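Local structure of trafficking protein B (Neisseria gonorrhoeae, 2H1C) at the interface of chains A and B. The protein is the toxin of the FitAB toxin-antitoxin system, a PIN-domain protein of the VapC ribonuclease family that joins the antitoxin FitA in a promoter-binding complex. Coordinates in Å, arbitrary orientation; residue numbers count along the deposited sequence, not the author numbering. Chains: chain A/B, Trafficking protein B.

Contact 1: the interface of chains A and B. Residues chain A 78, 83-84, 86-87; chain B 37, 40-41, 44.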
loop_
_atom_site.group_PDB
_atom_site.type_symbol
_atom_site.label_atom_id
_atom_site.label_comp_id
_atom_site.label_asym_id
_atom_site.label_seq_id
_atom_site.Cartn_x
_atom_site.Cartn_y
_atom_site.Cartn_z
ATOM N N PHE A 78 -1.849 -2.791 5.999
ATOM C CA PHE A 78 -0.979 -1.622 6.012
ATOM C C PHE A 78 -1.917 -0.602 6.689
ATOM O O PHE A 78 -2.820 -0.062 6.048
ATOM C CB PHE A 78 -0.632 -1.138 4.594
ATOM C CG PHE A 78 0.342 0.013 4.580
ATOM C CD1 PHE A 78 1.720 -0.216 4.618
ATOM C CD2 PHE A 78 -0.116 1.330 4.615
ATOM C CE1 PHE A 78 2.632 0.855 4.691
ATOM C CE2 PHE A 78 0.781 2.409 4.689
ATOM C CZ PHE A 78 2.154 2.176 4.727
ATOM N N ALA A 83 2.109 2.924 8.638
ATOM C CA ALA A 83 2.366 4.123 7.851
ATOM C C ALA A 83 3.460 4.973 8.502
ATOM O O ALA A 83 4.291 5.555 7.811
ATOM C CB ALA A 83 1.079 4.940 7.690
ATOM N N ALA A 84 3.461 5.054 9.829
ATOM C CA ALA A 84 4.480 5.831 10.540
ATOM C C ALA A 84 5.865 5.245 10.305
ATOM O O ALA A 84 6.829 5.971 10.056
ATOM C CB ALA A 84 4.183 5.857 12.046
ATOM N N TYR A 86 6.739 3.354 7.832
ATOM C CA TYR A 86 7.038 3.523 6.416
ATOM C C TYR A 86 7.758 4.849 6.154
ATOM O O TYR A 86 8.803 4.875 5.512
ATOM C CB TYR A 86 5.743 3.490 5.608
ATOM C CG TYR A 86 5.893 3.906 4.162
ATOM C CD1 TYR A 86 6.301 2.993 3.187
ATOM C CD2 TYR A 86 5.614 5.217 3.769
ATOM C CE1 TYR A 86 6.425 3.377 1.849
ATOM C CE2 TYR A 86 5.732 5.605 2.453
ATOM C CZ TYR A 86 6.136 4.686 1.497
ATOM O OH TYR A 86 6.242 5.063 0.180
ATOM N N ALA A 87 7.185 5.951 6.638
ATOM C CA ALA A 87 7.774 7.263 6.423
ATOM C C ALA A 87 9.159 7.340 7.046
ATOM O O ALA A 87 10.081 7.892 6.446
ATOM C CB ALA A 87 6.871 8.344 6.999
ATOM N N ALA B 37 -4.673 4.870 4.942
ATOM C CA ALA B 37 -3.400 4.780 5.628
ATOM C C ALA B 37 -2.264 5.050 4.615
ATOM O O ALA B 37 -1.184 5.495 4.985
ATOM C CB ALA B 37 -3.250 3.384 6.255
ATOM N N VAL B 40 -1.742 8.766 4.521
ATOM C CA VAL B 40 -1.086 9.201 5.748
ATOM C C VAL B 40 0.406 8.889 5.620
ATOM O O VAL B 40 1.252 9.689 6.028
ATOM C CB VAL B 40 -1.673 8.489 6.998
ATOM C CG1 VAL B 40 -0.881 8.870 8.238
ATOM C CG2 VAL B 40 -3.153 8.899 7.190
ATOM N N ALA B 41 0.738 7.738 5.036
ATOM C CA ALA B 41 2.152 7.380 4.866
ATOM C C ALA B 41 2.850 8.375 3.933
ATOM O O ALA B 41 4.001 8.776 4.176
ATOM C CB ALA B 41 2.273 5.986 4.290
ATOM N N ARG B 44 3.286 11.743 5.738
ATOM C CA ARG B 44 4.389 11.654 6.691
ATOM C C ARG B 44 5.750 11.607 5.996
ATOM O O ARG B 44 6.708 12.196 6.487
ATOM C CB ARG B 44 4.211 10.434 7.614
ATOM C CG ARG B 44 3.155 10.646 8.718
ATOM C CD ARG B 44 2.792 9.329 9.415
ATOM N NE ARG B 44 2.078 9.559 10.666
ATOM C CZ ARG B 44 1.370 8.635 11.311
ATOM N NH1 ARG B 44 1.264 7.399 10.818
ATOM N NH2 ARG B 44 0.775 8.947 12.460
#
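B:Arg44 lies along one flank of the A:Ala84 and A:Ala87 turn of helix 80-94, its aliphatic stem against the two alanines. The contact begins at the root: CB packs on the methyl of A:Ala87 at 3.4 Å, CB to CB. From there CG sits anti to the carbonyl carbon and beside the backbone N (chi1 -77°), and the chain runs on extended as far as NE, which carries it along the partner helix rather than away from it. CD passes A:Ala84 CA at 4.0 Å, the guanidinium carbon CZ comes near the A:Ala84 methyl, and NH1 at the tip stands over the same residue, 3.5 Å from its CB. On its own chain, B:Val40 CG1 lies against one face of the guanidinium, toward the rim, and may help set how the flat group is turned.

One turn earlier than B:Arg44, the small methyl of B:Ala41 fits among three groups of chain A. Its CB is 3.5 Å from CD2 of A:Tyr86 and 3.8 Å from CB of A:Ala83, while the A:Phe78 ring meets it at an in-plane edge through CZ. The small alanines on both helices probably allow a close approach of the two backbones in this helix-against-helix patch between two FitB PIN domains. The B:Ala41 carbonyl O also lies in the plane of the A:Tyr86 ring, at its edge. At the start of helix 37-48, B:Ala37 touches the loop residue A:Phe78 twice: its carbonyl O faces the ring edge at CE2, 3.7 Å away, and its CB rests 3.5 Å from the A:Phe78 carbonyl O.

Contact 2: the interface of chains A and B. Residues chain A 86-87, 90-91; chain B 41, 45.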
loop_
_atom_site.group_PDB
_atom_site.type_symbol
_atom_site.label_atom_id
_atom_site.label_comp_id
_atom_site.label_asym_id
_atom_site.label_seq_id
_atom_site.Cartn_x
_atom_site.Cartn_y
_atom_site.Cartn_z
ATOM N N TYR A 86 6.739 3.354 7.832
ATOM C CA TYR A 86 7.038 3.523 6.416
ATOM C C TYR A 86 7.758 4.849 6.154
ATOM O O TYR A 86 8.803 4.875 5.512
ATOM C CB TYR A 86 5.743 3.490 5.608
ATOM C CG TYR A 86 5.893 3.906 4.162
ATOM C CD1 TYR A 86 6.301 2.993 3.187
ATOM C CD2 TYR A 86 5.614 5.217 3.769
ATOM C CE1 TYR A 86 6.425 3.377 1.849
ATOM C CE2 TYR A 86 5.732 5.605 2.453
ATOM C CZ TYR A 86 6.136 4.686 1.497
ATOM O OH TYR A 86 6.242 5.063 0.180
ATOM N N ALA A 87 7.185 5.951 6.638
ATOM C CA ALA A 87 7.774 7.263 6.423
ATOM C C ALA A 87 9.159 7.340 7.046
ATOM O O ALA A 87 10.081 7.892 6.446
ATOM C CB ALA A 87 6.871 8.344 6.999
ATOM N N ARG A 90 11.639 5.046 4.766
ATOM C CA ARG A 90 11.924 5.626 3.451
ATOM C C ARG A 90 12.666 6.962 3.519
ATOM O O ARG A 90 13.553 7.225 2.697
ATOM C CB ARG A 90 10.644 5.803 2.641
ATOM C CG ARG A 90 10.040 4.490 2.210
ATOM C CD ARG A 90 9.284 4.661 0.917
ATOM N NE ARG A 90 10.145 5.111 -0.168
ATOM C CZ ARG A 90 9.694 5.633 -1.307
ATOM N NH1 ARG A 90 8.390 5.774 -1.513
ATOM N NH2 ARG A 90 10.553 6.026 -2.242
ATOM N N SER A 91 12.322 7.805 4.487
ATOM C CA SER A 91 13.001 9.087 4.595
ATOM C C SER A 91 14.456 8.876 5.015
ATOM O O SER A 91 15.374 9.494 4.453
ATOM C CB SER A 91 12.281 10.004 5.590
ATOM O OG SER A 91 12.403 9.529 6.917
ATOM N N ALA B 41 0.738 7.738 5.036
ATOM C CA ALA B 41 2.152 7.380 4.866
ATOM C C ALA B 41 2.850 8.375 3.933
ATOM O O ALA B 41 4.001 8.776 4.176
ATOM C CB ALA B 41 2.273 5.986 4.290
ATOM N N LEU B 45 5.836 10.917 4.857
ATOM C CA LEU B 45 7.099 10.816 4.125
ATOM C C LEU B 45 7.481 12.186 3.562
ATOM O O LEU B 45 8.643 12.611 3.641
ATOM C CB LEU B 45 6.962 9.789 2.995
ATOM C CG LEU B 45 8.155 9.647 2.051
ATOM C CD1 LEU B 45 9.430 9.366 2.844
ATOM C CD2 LEU B 45 7.875 8.532 1.051
#
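The A:Tyr86 ring, with B:Ala41 O at its in-plane edge, carries A:Arg90 CG over one face, shifted toward the rim, and offers CE2 to B:Leu45 CD2 at 3.9 Å. The A:Arg90 guanidinium stands edge-on to the phenol end of that ring, A:Tyr86 CZ lying in its plane. NH1 gives a hydrogen bond of 2.8 Å to the phenol oxygen OH of A:Tyr86, nearly straight (166° at the hydrogen) and within the guanidinium plane. A bend at chi3 (61°) folds the arginine back to make this bond, which helps fix the turn of the guanidinium, while A:Arg90 CG over its face and B:Leu45 CD2 beside CE2 limit how the tyrosine ring can turn. The positive charge of the arginine would probably polarise the phenol oxygen.

B:Leu45 packs beside this pair, in a largely apolar continuation of the helix 80-94 to helix 37-48 packing. Its CG is anti to the backbone N (chi1 175°), which points the fork toward chain A; rotation about CB-CG then sends the two methyls to different partners. CD2 goes to the polar end, 3.8 Å from A:Arg90 NH1 and beside the A:Tyr86 ring. CD1 turns to the helix itself, 3.8 Å from A:Arg90 CB and 3.7 Å from the backbone N of A:Ser91. The leucine crosses both the tyrosine and the arginine at a slant, and its root is met by another residue: A:Ala87 CB lies 3.5 Å from the backbone N of B:Leu45. Within chain A, the A:Ser91 hydroxyl is drawn back to its own helix, OG donating to A:Ala87 O at 2.9 Å, tilted a little from the carbonyl plane.

Contact 1 and contact 2 are neighbouring stretches of one helix-to-helix seam, their C-alpha centres about 6 Å apart. Both set helix 80-94 of chain A against helix 37-48 of chain B, and they share A:Tyr86, A:Ala87 and B:Ala41. Contact 1 extends to the loop before helix 80-94; contact 2 continues toward the later turns of both helices. Two-fold symmetry repeats the pair with the chains exchanged, so the seam occurs twice in the deposited pair of FitB chains, which probably reflects FitB-FitB contacts within the larger complex of four FitAB heterodimers, where FitB does not itself touch DNA.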